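Local structure of bile salt hydrolase/transferase (Clostridium perfringens, 2BJF) at residues G96-V102 and N125-I131; V102-L106 and N139-W144; G191-V197 and G211-V217. The protein hydrolyses the amide bond of glycine- and taurine-conjugated bile salts, releasing the free bile acid and the amino acid, and can also act as a bile acid amine N-acyltransferase. One frame throughout, in Å; residues are numbered along the deposited sequence.

Overall arrangement
Contacts 1 and 2 adjoin, their centres about 11 Å apart, and share V102: strand 98-101 of contact 1 runs on through V102 into the segment that contact 2 packs against residues 139-144. N139 ties them, its ND2 lying 2.7 Å from I131 O and 2.8 Å from D130 OD1, while I128 CD1 meets W144 CZ3 at 3.4 Å. T140 and L142 of contact 2 belong to the deoxycholate pocket; the side chain of V102 is about 6 Å from the bound deoxycholate. Contact 3 lies across the chain's centre, about 46 Å from contact 1 and 39 Å from contact 2 between centres, among the tetramer's subunits and beside a separate taurine.

Contact 1: G96-V102 and N125-I131; sequences GKTNIPV and NANIVDI
Build 98-101 and 126-129 as two parallel extended strands in register, T98 facing A126 (CA-CA 4.5 Å), I100 facing I128 (CA-CA 4.9 Å) and P101 facing V129 (CA-CA 4.8 Å), with axes 4.5 Å apart and a crossing angle of -31°. The pairing starts at N125, whose t rotamer brings ND2 to G96 O (2.8 Å) while its carbonyl O accepts T98 N (2.9 Å). A126 sends its CB to I100 CD1 (3.9 Å), on the face that T98 and I128 share; a water joins its O to K97 NZ, 2.8 Å from each. N127 N donates to T98 O (2.8 Å) and N127 O accepts I100 N (2.8 Å). These steps make a two-stranded parallel sheet, whose strands are joined through helices 105-112 and 116-123 in a right-handed beta-alpha-beta crossover. On the other face N127 ND2 reaches N99 OD1 (3.0 Å); S90 OG also bonds N127 ND2, and I94 N bonds N99 OD1. I128 places CA 3.2 Å from I100 O in a CA-H...O contact and CG2 3.7 Å from V102 CG2; F105 and W144 cover this face. V129 N bonds I100 O (2.9 Å), and V129 O takes V102 N (3.1 Å). D130 (phi/psi -82/63) centres an inverse gamma turn, after which I131 CB rests 4.2 Å from P101 CB.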
loop_
_atom_site.group_PDB
_atom_site.type_symbol
_atom_site.label_atom_id
_atom_site.label_comp_id
_atom_site.label_asym_id
_atom_site.label_seq_id
_atom_site.Cartn_x
_atom_site.Cartn_y
_atom_site.Cartn_z
ATOM N N GLY A 96 19.539 -42.852 11.973
ATOM C CA GLY A 96 19.429 -42.352 13.342
ATOM C C GLY A 96 18.258 -41.419 13.594
ATOM O O GLY A 96 18.019 -41.013 14.732
ATOM N N LYS A 97 17.529 -41.081 12.533
ATOM C CA LYS A 97 16.382 -40.179 12.628
ATOM C C LYS A 97 15.059 -40.937 12.548
ATOM O O LYS A 97 15.005 -42.066 12.052
ATOM C CB LYS A 97 16.438 -39.120 11.517
ATOM C CG LYS A 97 17.611 -38.146 11.602
ATOM C CD LYS A 97 17.321 -36.977 12.534
ATOM C CE LYS A 97 18.446 -35.953 12.496
ATOM N NZ LYS A 97 18.144 -34.764 13.344
ATOM N N THR A 98 13.999 -40.309 13.056
ATOM C CA THR A 98 12.638 -40.780 12.834
ATOM C C THR A 98 12.200 -40.243 11.471
ATOM O O THR A 98 11.848 -39.069 11.336
ATOM C CB THR A 98 11.675 -40.301 13.948
ATOM O OG1 THR A 98 12.151 -40.755 15.222
ATOM C CG2 THR A 98 10.262 -40.833 13.725
ATOM N N ASN A 99 12.253 -41.110 10.463
ATOM C CA ASN A 99 11.981 -40.714 9.085
ATOM C C ASN A 99 10.508 -40.852 8.718
ATOM O O ASN A 99 9.932 -41.942 8.799
ATOM C CB ASN A 99 12.862 -41.502 8.115
ATOM C CG ASN A 99 14.335 -41.186 8.280
ATOM O OD1 ASN A 99 14.802 -40.117 7.885
ATOM N ND2 ASN A 99 15.080 -42.120 8.864
ATOM N N ILE A 100 9.908 -39.732 8.322
ATOM C CA ILE A 100 8.487 -39.670 8.001
ATOM C C ILE A 100 8.303 -39.199 6.558
ATOM O O ILE A 100 8.743 -38.103 6.210
ATOM C CB ILE A 100 7.732 -38.700 8.949
ATOM C CG1 ILE A 100 8.115 -38.953 10.413
ATOM C CG2 ILE A 100 6.223 -38.821 8.755
ATOM C CD1 ILE A 100 8.100 -37.707 11.279
ATOM N N PRO A 101 7.668 -40.030 5.710
ATOM C CA PRO A 101 7.372 -39.613 4.339
ATOM C C PRO A 101 6.428 -38.414 4.321
ATOM O O PRO A 101 5.532 -38.325 5.165
ATOM C CB PRO A 101 6.684 -40.842 3.738
ATOM C CG PRO A 101 7.109 -41.984 4.598
ATOM C CD PRO A 101 7.206 -41.405 5.970
ATOM N N VAL A 102 6.635 -37.504 3.369
ATOM C CA VAL A 102 5.857 -36.262 3.281
ATOM C C VAL A 102 4.345 -36.513 3.305
ATOM O O VAL A 102 3.621 -35.882 4.080
ATOM C CB VAL A 102 6.227 -35.428 2.023
ATOM C CG1 VAL A 102 5.520 -34.077 2.042
ATOM C CG2 VAL A 102 7.730 -35.228 1.925
ATOM N N ASN A 125 13.960 -35.427 16.969
ATOM C CA ASN A 125 14.811 -36.310 16.174
ATOM C C ASN A 125 14.145 -36.761 14.868
ATOM O O ASN A 125 14.514 -37.786 14.291
ATOM C CB ASN A 125 15.245 -37.518 17.013
ATOM C CG ASN A 125 16.413 -38.275 16.399
ATOM O OD1 ASN A 125 17.371 -37.676 15.903
ATOM N ND2 ASN A 125 16.336 -39.599 16.430
ATOM N N ALA A 126 13.173 -35.984 14.397
ATOM C CA ALA A 126 12.433 -36.343 13.190
ATOM C C ALA A 126 13.049 -35.771 11.915
ATOM O O ALA A 126 13.776 -34.773 11.948
ATOM C CB ALA A 126 10.968 -35.935 13.315
ATOM N N ASN A 127 12.754 -36.429 10.797
ATOM C CA ASN A 127 13.170 -35.992 9.472
ATOM C C ASN A 127 12.083 -36.328 8.460
ATOM O O ASN A 127 11.565 -37.445 8.451
ATOM C CB ASN A 127 14.486 -36.659 9.064
ATOM C CG ASN A 127 14.886 -36.338 7.634
ATOM O OD1 ASN A 127 15.245 -35.204 7.315
ATOM N ND2 ASN A 127 14.824 -37.340 6.764
ATOM N N ILE A 128 11.739 -35.363 7.614
ATOM C CA ILE A 128 10.717 -35.579 6.596
ATOM C C ILE A 128 11.374 -35.938 5.261
ATOM O O ILE A 128 12.201 -35.188 4.740
ATOM C CB ILE A 128 9.750 -34.375 6.486
ATOM C CG1 ILE A 128 9.092 -34.123 7.849
ATOM C CG2 ILE A 128 8.685 -34.634 5.426
ATOM C CD1 ILE A 128 8.367 -32.801 7.978
ATOM N N VAL A 129 11.001 -37.100 4.729
ATOM C CA VAL A 129 11.650 -37.673 3.549
ATOM C C VAL A 129 10.722 -37.693 2.326
ATOM O O VAL A 129 9.536 -38.008 2.439
ATOM C CB VAL A 129 12.235 -39.093 3.857
ATOM C CG1 VAL A 129 11.166 -40.038 4.404
ATOM C CG2 VAL A 129 12.919 -39.687 2.638
ATOM N N ASP A 130 11.277 -37.351 1.164
ATOM C CA ASP A 130 10.512 -37.267 -0.081
ATOM C C ASP A 130 10.324 -38.641 -0.737
ATOM O O ASP A 130 10.806 -38.888 -1.848
ATOM C CB ASP A 130 11.179 -36.277 -1.049
ATOM C CG ASP A 130 10.242 -35.796 -2.153
ATOM O OD1 ASP A 130 9.043 -36.154 -2.146
ATOM O OD2 ASP A 130 10.712 -35.046 -3.035
ATOM N N ILE A 131 9.625 -39.530 -0.034
ATOM C CA ILE A 131 9.251 -40.839 -0.568
ATOM C C ILE A 131 7.895 -40.715 -1.264
ATOM O O ILE A 131 6.933 -40.244 -0.654
ATOM C CB ILE A 131 9.177 -41.926 0.552
ATOM C CG1 ILE A 131 10.525 -42.080 1.279
ATOM C CG2 ILE A 131 8.683 -43.271 -0.001
ATOM C CD1 ILE A 131 11.707 -42.490 0.400
HETATM O O HOH W 1 15.635 -33.530 13.687
#

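Contact 2: V102-L106 and N139-W144; sequences VYNFL and NTTLHW. With DXC ((3alpha,5beta,12alpha)-3,12-dihydroxycholan-24-oic acid), chain B.
Residues 102-106 lead into helix 105-112 (weak F105 N to V102 O bond, 3.3 Å) and 142-144 is extended strand; the nearest CA pairs are V102-N139 (6.4 Å) and L106-W144 (7.9 Å). No direct hydrogen bond joins them. V102, in the t rotamer, sets CG1 3.9 Å from L142 CD1 and 4.2 Å from W144 CH2. The aromatic pair is oblique: the F105 ring (chi1 t) and the six-membered ring of W144 (chi1 m) have centroids 4.3 Å apart and planes at 43°, F105 CD2 lying 3.4 Å from W144 CD2. N139 OD1 sits at the Y103 ring edge, while N139 ND2 bonds I131 O and D130 OD1. One water donates to V102 O (2.8 Å) and accepts from L106 N (3.1 Å) and W144 NE1 (3.2 Å). T140 OG1 comes 3.6 Å from deoxycholate C11 and L142 CD1 3.7 Å from C16, so 139-144 lines the bile-acid pocket. Helix 105-112 thus lies against strand 142-147, with I128 of strand 126-129 and C78 of strand 77-82 also touching W144.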
loop_
_atom_site.group_PDB
_atom_site.type_symbol
_atom_site.label_atom_id
_atom_site.label_comp_id
_atom_site.label_asym_id
_atom_site.label_seq_id
_atom_site.Cartn_x
_atom_site.Cartn_y
_atom_site.Cartn_z
ATOM N N VAL A 102 6.635 -37.504 3.369
ATOM C CA VAL A 102 5.857 -36.262 3.281
ATOM C C VAL A 102 4.345 -36.513 3.305
ATOM O O VAL A 102 3.621 -35.882 4.080
ATOM C CB VAL A 102 6.227 -35.428 2.023
ATOM C CG1 VAL A 102 5.520 -34.077 2.042
ATOM C CG2 VAL A 102 7.730 -35.228 1.925
ATOM N N TYR A 103 3.886 -37.441 2.465
ATOM C CA TYR A 103 2.461 -37.764 2.341
ATOM C C TYR A 103 1.843 -38.307 3.634
ATOM O O TYR A 103 0.626 -38.245 3.816
ATOM C CB TYR A 103 2.229 -38.763 1.195
ATOM C CG TYR A 103 2.827 -40.136 1.438
ATOM C CD1 TYR A 103 2.138 -41.101 2.180
ATOM C CD2 TYR A 103 4.080 -40.472 0.929
ATOM C CE1 TYR A 103 2.685 -42.357 2.413
ATOM C CE2 TYR A 103 4.634 -41.731 1.152
ATOM C CZ TYR A 103 3.932 -42.667 1.895
ATOM O OH TYR A 103 4.473 -43.912 2.124
ATOM N N ASN A 104 2.686 -38.842 4.518
ATOM C CA ASN A 104 2.219 -39.516 5.728
ATOM C C ASN A 104 2.364 -38.695 7.013
ATOM O O ASN A 104 1.918 -39.128 8.076
ATOM C CB ASN A 104 2.920 -40.874 5.887
ATOM C CG ASN A 104 2.135 -41.844 6.761
ATOM O OD1 ASN A 104 0.926 -42.014 6.593
ATOM N ND2 ASN A 104 2.825 -42.491 7.696
ATOM N N PHE A 105 2.971 -37.513 6.917
ATOM C CA PHE A 105 3.265 -36.714 8.111
ATOM C C PHE A 105 2.025 -36.367 8.936
ATOM O O PHE A 105 2.025 -36.534 10.156
ATOM C CB PHE A 105 4.044 -35.437 7.768
ATOM C CG PHE A 105 4.446 -34.637 8.979
ATOM C CD1 PHE A 105 5.604 -34.947 9.680
ATOM C CD2 PHE A 105 3.656 -33.580 9.428
ATOM C CE1 PHE A 105 5.976 -34.216 10.807
ATOM C CE2 PHE A 105 4.019 -32.840 10.550
ATOM C CZ PHE A 105 5.181 -33.161 11.242
ATOM N N LEU A 106 0.980 -35.879 8.269
ATOM C CA LEU A 106 -0.235 -35.461 8.961
ATOM C C LEU A 106 -0.864 -36.627 9.729
ATOM O O LEU A 106 -1.187 -36.496 10.913
ATOM C CB LEU A 106 -1.233 -34.840 7.978
ATOM C CG LEU A 106 -2.187 -33.785 8.549
ATOM C CD1 LEU A 106 -2.662 -32.852 7.455
ATOM C CD2 LEU A 106 -3.376 -34.411 9.265
ATOM N N ASN A 139 6.053 -35.491 -4.063
ATOM C CA ASN A 139 5.176 -35.062 -2.983
ATOM C C ASN A 139 4.926 -33.563 -3.056
ATOM O O ASN A 139 5.797 -32.802 -3.489
ATOM C CB ASN A 139 5.786 -35.412 -1.627
ATOM C CG ASN A 139 5.646 -36.880 -1.285
ATOM O OD1 ASN A 139 4.537 -37.390 -1.117
ATOM N ND2 ASN A 139 6.775 -37.567 -1.164
ATOM N N THR A 140 3.732 -33.151 -2.638
ATOM C CA THR A 140 3.391 -31.736 -2.531
ATOM C C THR A 140 4.331 -31.068 -1.526
ATOM O O THR A 140 4.660 -31.650 -0.488
ATOM C CB THR A 140 1.917 -31.547 -2.095
ATOM O OG1 THR A 140 1.064 -32.332 -2.937
ATOM C CG2 THR A 140 1.494 -30.082 -2.187
ATOM N N THR A 141 4.781 -29.861 -1.860
ATOM C CA THR A 141 5.612 -29.064 -0.961
ATOM C C THR A 141 4.740 -28.536 0.175
ATOM O O THR A 141 3.774 -27.809 -0.064
ATOM C CB THR A 141 6.278 -27.895 -1.705
ATOM O OG1 THR A 141 5.278 -27.144 -2.406
ATOM C CG2 THR A 141 7.308 -28.410 -2.702
ATOM N N LEU A 142 5.079 -28.915 1.405
ATOM C CA LEU A 142 4.206 -28.667 2.551
ATOM C C LEU A 142 4.920 -28.179 3.803
ATOM O O LEU A 142 6.086 -28.501 4.041
ATOM C CB LEU A 142 3.433 -29.941 2.913
ATOM C CG LEU A 142 2.448 -30.559 1.921
ATOM C CD1 LEU A 142 2.189 -32.005 2.301
ATOM C CD2 LEU A 142 1.146 -29.769 1.846
ATOM N N HIS A 143 4.195 -27.387 4.587
ATOM C CA HIS A 143 4.505 -27.174 5.997
ATOM C C HIS A 143 3.224 -27.371 6.813
ATOM O O HIS A 143 2.121 -27.360 6.255
ATOM C CB HIS A 143 5.194 -25.821 6.249
ATOM C CG HIS A 143 4.347 -24.616 5.966
ATOM N ND1 HIS A 143 4.675 -23.363 6.436
ATOM C CD2 HIS A 143 3.197 -24.465 5.266
ATOM C CE1 HIS A 143 3.766 -22.492 6.036
ATOM N NE2 HIS A 143 2.857 -23.135 5.327
ATOM N N TRP A 144 3.368 -27.578 8.118
ATOM C CA TRP A 144 2.238 -27.999 8.939
ATOM C C TRP A 144 2.004 -27.107 10.148
ATOM O O TRP A 144 2.952 -26.618 10.762
ATOM C CB TRP A 144 2.423 -29.448 9.403
ATOM C CG TRP A 144 2.477 -30.448 8.284
ATOM C CD1 TRP A 144 1.440 -31.194 7.799
ATOM C CD2 TRP A 144 3.628 -30.812 7.511
ATOM N NE1 TRP A 144 1.874 -32.001 6.772
ATOM C CE2 TRP A 144 3.212 -31.786 6.574
ATOM C CE3 TRP A 144 4.972 -30.415 7.522
ATOM C CZ2 TRP A 144 4.092 -32.367 5.654
ATOM C CZ3 TRP A 144 5.844 -30.986 6.602
ATOM C CH2 TRP A 144 5.401 -31.955 5.683
HETATM C C1 DXC B . 0.449 -36.034 -6.113
HETATM C C2 DXC B . 0.983 -36.292 -4.705
HETATM C C3 DXC B . 0.102 -37.249 -3.883
HETATM C C4 DXC B . -1.388 -36.862 -3.858
HETATM C C5 DXC B . -1.869 -36.593 -5.285
HETATM C C6 DXC B . -1.010 -35.592 -6.059
HETATM C C7 DXC B . 0.701 -37.409 -2.477
HETATM C C8 DXC B . 0.452 -36.212 -1.557
HETATM C C9 DXC B . -0.994 -35.714 -1.555
HETATM C C10 DXC B . -1.582 -35.599 -2.978
HETATM C C11 DXC B . -1.093 -34.321 -0.924
HETATM C C12 DXC B . -2.514 -33.758 -0.829
HETATM C C13 DXC B . -3.139 -33.692 -2.231
HETATM C C14 DXC B . -3.021 -35.040 -2.961
HETATM C C15 DXC B . -0.440 -34.064 0.434
HETATM C C16 DXC B . -1.115 -32.768 0.900
HETATM C C17 DXC B . -2.183 -32.418 -0.152
HETATM C C18 DXC B . -2.220 -38.023 -3.316
HETATM C C19 DXC B . -3.308 -31.531 0.424
HETATM O O1 DXC B . -2.545 -32.652 -3.022
HETATM O O2 DXC B . 1.231 -35.009 -6.737
HETATM C C20 DXC B . -3.412 -34.623 0.076
HETATM C C21 DXC B . -2.777 -30.157 0.856
HETATM C C22 DXC B . -2.157 -29.366 -0.300
HETATM C C23 DXC B . -2.152 -27.875 -0.045
HETATM O O3 DXC B . -2.764 -27.412 0.940
HETATM O O4 DXC B . -1.524 -27.154 -0.850
HETATM C C24 DXC B . -4.516 -31.343 -0.498
HETATM O O HOH W 2 1.308 -34.821 5.332
#

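Contact 3: G191-V197 and G211-V217; sequences GLRYNQV and GQGTGLV. With TAU (2-aminoethanesulfonic acid), chain C.
This is a loop-to-loop contact, held mainly by side-chain-to-backbone hydrogen bonds, where the chain leading from helix 179-186 to strand 199-202 meets the one leading from strand 205-208 to helix 225-243. Neither segment has regular secondary structure. Their backbones come closest at R193 and G215 (CA-CA 4.5 Å), where R193 N donates to G215 O (3.0 Å) and G215 CA lies 3.2 Å from R193 O. A CB on G215 would clash with the carbonyls of R193 and N195, so glycine permits this approach. A water accepts from R193 NE (2.9 Å) and lies 2.7 Å from G191 O and 2.8 Å from G215 O. Q196, chi1 t and chi2 p, ties down the second loop: its OE1 accepts G213 N (2.9 Å) and T214 N (3.2 Å), and its NE2 donates to G211 O (2.8 Å). Phi/psi of 110/13 at G213 calls for glycine, because a CB would be jammed against the carbonyl O of Q212. T214 OG1, with chi1 p, donates to V197 O (2.7 Å). L216 CD2 packs 3.9 Å from L192 CB and 4.0 Å from Y194 CD1, and F234 of helix 225-243 touches both L192 and Y194. Beyond the contact, R193 NH2 bonds G191 O of a neighbouring subunit, and Y194 and Q196 make backbone hydrogen bonds to another. Q212 N holds a taurine through its O2 (2.8 Å). The strands 199-202 and 205-208 between the segments form an excursion whose two ends are joined here, at a subunit interface of this homotetrameric Ntn hydrolase.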
loop_
_atom_site.group_PDB
_atom_site.type_symbol
_atom_site.label_atom_id
_atom_site.label_comp_id
_atom_site.label_asym_id
_atom_site.label_seq_id
_atom_site.Cartn_x
_atom_site.Cartn_y
_atom_site.Cartn_z
ATOM N N GLY A 191 1.731 0.166 13.409
ATOM C CA GLY A 191 0.969 1.408 13.303
ATOM C C GLY A 191 -0.508 1.244 12.980
ATOM O O GLY A 191 -1.233 2.237 12.882
ATOM N N LEU A 192 -0.958 0.001 12.812
ATOM C CA LEU A 192 -2.373 -0.280 12.536
ATOM C C LEU A 192 -3.255 -0.018 13.755
ATOM O O LEU A 192 -2.830 -0.223 14.892
ATOM C CB LEU A 192 -2.566 -1.724 12.057
ATOM C CG LEU A 192 -2.000 -2.163 10.703
ATOM C CD1 LEU A 192 -2.227 -3.658 10.518
ATOM C CD2 LEU A 192 -2.609 -1.378 9.541
ATOM N N ARG A 193 -4.483 0.435 13.505
ATOM C CA ARG A 193 -5.449 0.716 14.570
ATOM C C ARG A 193 -6.840 0.215 14.193
ATOM O O ARG A 193 -7.309 0.446 13.077
ATOM C CB ARG A 193 -5.500 2.217 14.878
ATOM C CG ARG A 193 -4.295 2.742 15.651
ATOM C CD ARG A 193 -4.388 4.242 15.889
ATOM N NE ARG A 193 -4.082 5.018 14.686
ATOM C CZ ARG A 193 -4.033 6.347 14.636
ATOM N NH1 ARG A 193 -4.273 7.073 15.722
ATOM N NH2 ARG A 193 -3.742 6.956 13.494
ATOM N N TYR A 194 -7.495 -0.469 15.127
ATOM C CA TYR A 194 -8.850 -0.973 14.894
ATOM C C TYR A 194 -9.882 0.120 15.137
ATOM O O TYR A 194 -10.972 0.100 14.560
ATOM C CB TYR A 194 -9.149 -2.187 15.781
ATOM C CG TYR A 194 -8.075 -3.250 15.764
ATOM C CD1 TYR A 194 -7.593 -3.764 14.558
ATOM C CD2 TYR A 194 -7.542 -3.745 16.953
ATOM C CE1 TYR A 194 -6.603 -4.738 14.537
ATOM C CE2 TYR A 194 -6.549 -4.722 16.945
ATOM C CZ TYR A 194 -6.089 -5.214 15.732
ATOM O OH TYR A 194 -5.113 -6.181 15.709
ATOM N N ASN A 195 -9.524 1.072 15.996
ATOM C CA ASN A 195 -10.398 2.187 16.335
ATOM C C ASN A 195 -10.399 3.253 15.250
ATOM O O ASN A 195 -9.345 3.627 14.732
ATOM C CB ASN A 195 -9.988 2.801 17.676
ATOM C CG ASN A 195 -10.186 1.847 18.841
ATOM O OD1 ASN A 195 -10.987 0.914 18.769
ATOM N ND2 ASN A 195 -9.454 2.081 19.926
ATOM N N GLN A 196 -11.593 3.734 14.916
ATOM C CA GLN A 196 -11.772 4.771 13.903
ATOM C C GLN A 196 -10.947 6.021 14.210
ATOM O O GLN A 196 -10.906 6.484 15.353
ATOM C CB GLN A 196 -13.258 5.133 13.782
ATOM C CG GLN A 196 -13.588 6.245 12.780
ATOM C CD GLN A 196 -13.472 5.811 11.325
ATOM O OE1 GLN A 196 -12.869 4.785 11.007
ATOM N NE2 GLN A 196 -14.052 6.605 10.432
ATOM N N VAL A 197 -10.275 6.538 13.183
ATOM C CA VAL A 197 -9.621 7.842 13.255
ATOM C C VAL A 197 -10.525 8.831 12.507
ATOM O O VAL A 197 -10.543 8.847 11.274
ATOM C CB VAL A 197 -8.191 7.818 12.652
ATOM C CG1 VAL A 197 -7.506 9.169 12.832
ATOM C CG2 VAL A 197 -7.355 6.719 13.296
ATOM N N GLY A 211 -15.476 7.407 5.817
ATOM C CA GLY A 211 -16.188 6.193 6.191
ATOM C C GLY A 211 -15.448 5.459 7.292
ATOM O O GLY A 211 -14.356 5.870 7.696
ATOM N N GLN A 212 -16.040 4.372 7.775
ATOM C CA GLN A 212 -15.414 3.559 8.812
ATOM C C GLN A 212 -14.209 2.794 8.276
ATOM O O GLN A 212 -14.209 2.353 7.124
ATOM C CB GLN A 212 -16.425 2.578 9.418
ATOM C CG GLN A 212 -17.517 3.224 10.268
ATOM C CD GLN A 212 -16.979 4.007 11.462
ATOM O OE1 GLN A 212 -17.482 5.082 11.779
ATOM N NE2 GLN A 212 -15.963 3.470 12.127
ATOM N N GLY A 213 -13.185 2.656 9.114
ATOM C CA GLY A 213 -12.022 1.828 8.800
ATOM C C GLY A 213 -10.714 2.555 8.537
ATOM O O GLY A 213 -9.756 1.953 8.051
ATOM N N THR A 214 -10.658 3.842 8.867
ATOM C CA THR A 214 -9.480 4.662 8.557
ATOM C C THR A 214 -8.217 4.262 9.318
ATOM O O THR A 214 -7.103 4.563 8.883
ATOM C CB THR A 214 -9.752 6.163 8.776
ATOM O OG1 THR A 214 -10.212 6.379 10.116
ATOM C CG2 THR A 214 -10.792 6.671 7.783
ATOM N N GLY A 215 -8.389 3.573 10.444
ATOM C CA GLY A 215 -7.257 3.138 11.260
ATOM C C GLY A 215 -6.421 2.032 10.638
ATOM O O GLY A 215 -5.240 1.885 10.965
ATOM N N LEU A 216 -7.030 1.252 9.744
ATOM C CA LEU A 216 -6.351 0.112 9.117
ATOM C C LEU A 216 -5.812 0.386 7.712
ATOM O O LEU A 216 -5.306 -0.526 7.052
ATOM C CB LEU A 216 -7.264 -1.122 9.091
ATOM C CG LEU A 216 -7.571 -1.860 10.395
ATOM C CD1 LEU A 216 -8.355 -3.126 10.086
ATOM C CD2 LEU A 216 -6.301 -2.199 11.168
ATOM N N VAL A 217 -5.913 1.631 7.254
ATOM C CA VAL A 217 -5.348 2.006 5.957
ATOM C C VAL A 217 -3.859 1.642 5.929
ATOM O O VAL A 217 -3.111 1.960 6.857
ATOM C CB VAL A 217 -5.600 3.499 5.630
ATOM C CG1 VAL A 217 -4.889 3.912 4.344
ATOM C CG2 VAL A 217 -7.100 3.762 5.511
HETATM C C1 TAU C . -19.052 6.210 8.210
HETATM C C2 TAU C . -19.676 5.121 8.077
HETATM N N1 TAU C . -18.572 7.288 8.594
HETATM S S TAU C . -19.662 4.342 6.714
HETATM O O1 TAU C . -19.723 5.297 5.581
HETATM O O2 TAU C . -18.431 3.528 6.611
HETATM O O3 TAU C . -20.846 3.454 6.662
HETATM O O HOH W 3 -3.439 3.704 12.195
HETATM O O HOH W 4 -10.360 1.965 11.740
HETATM O O HOH W 5 -13.229 1.917 12.322
#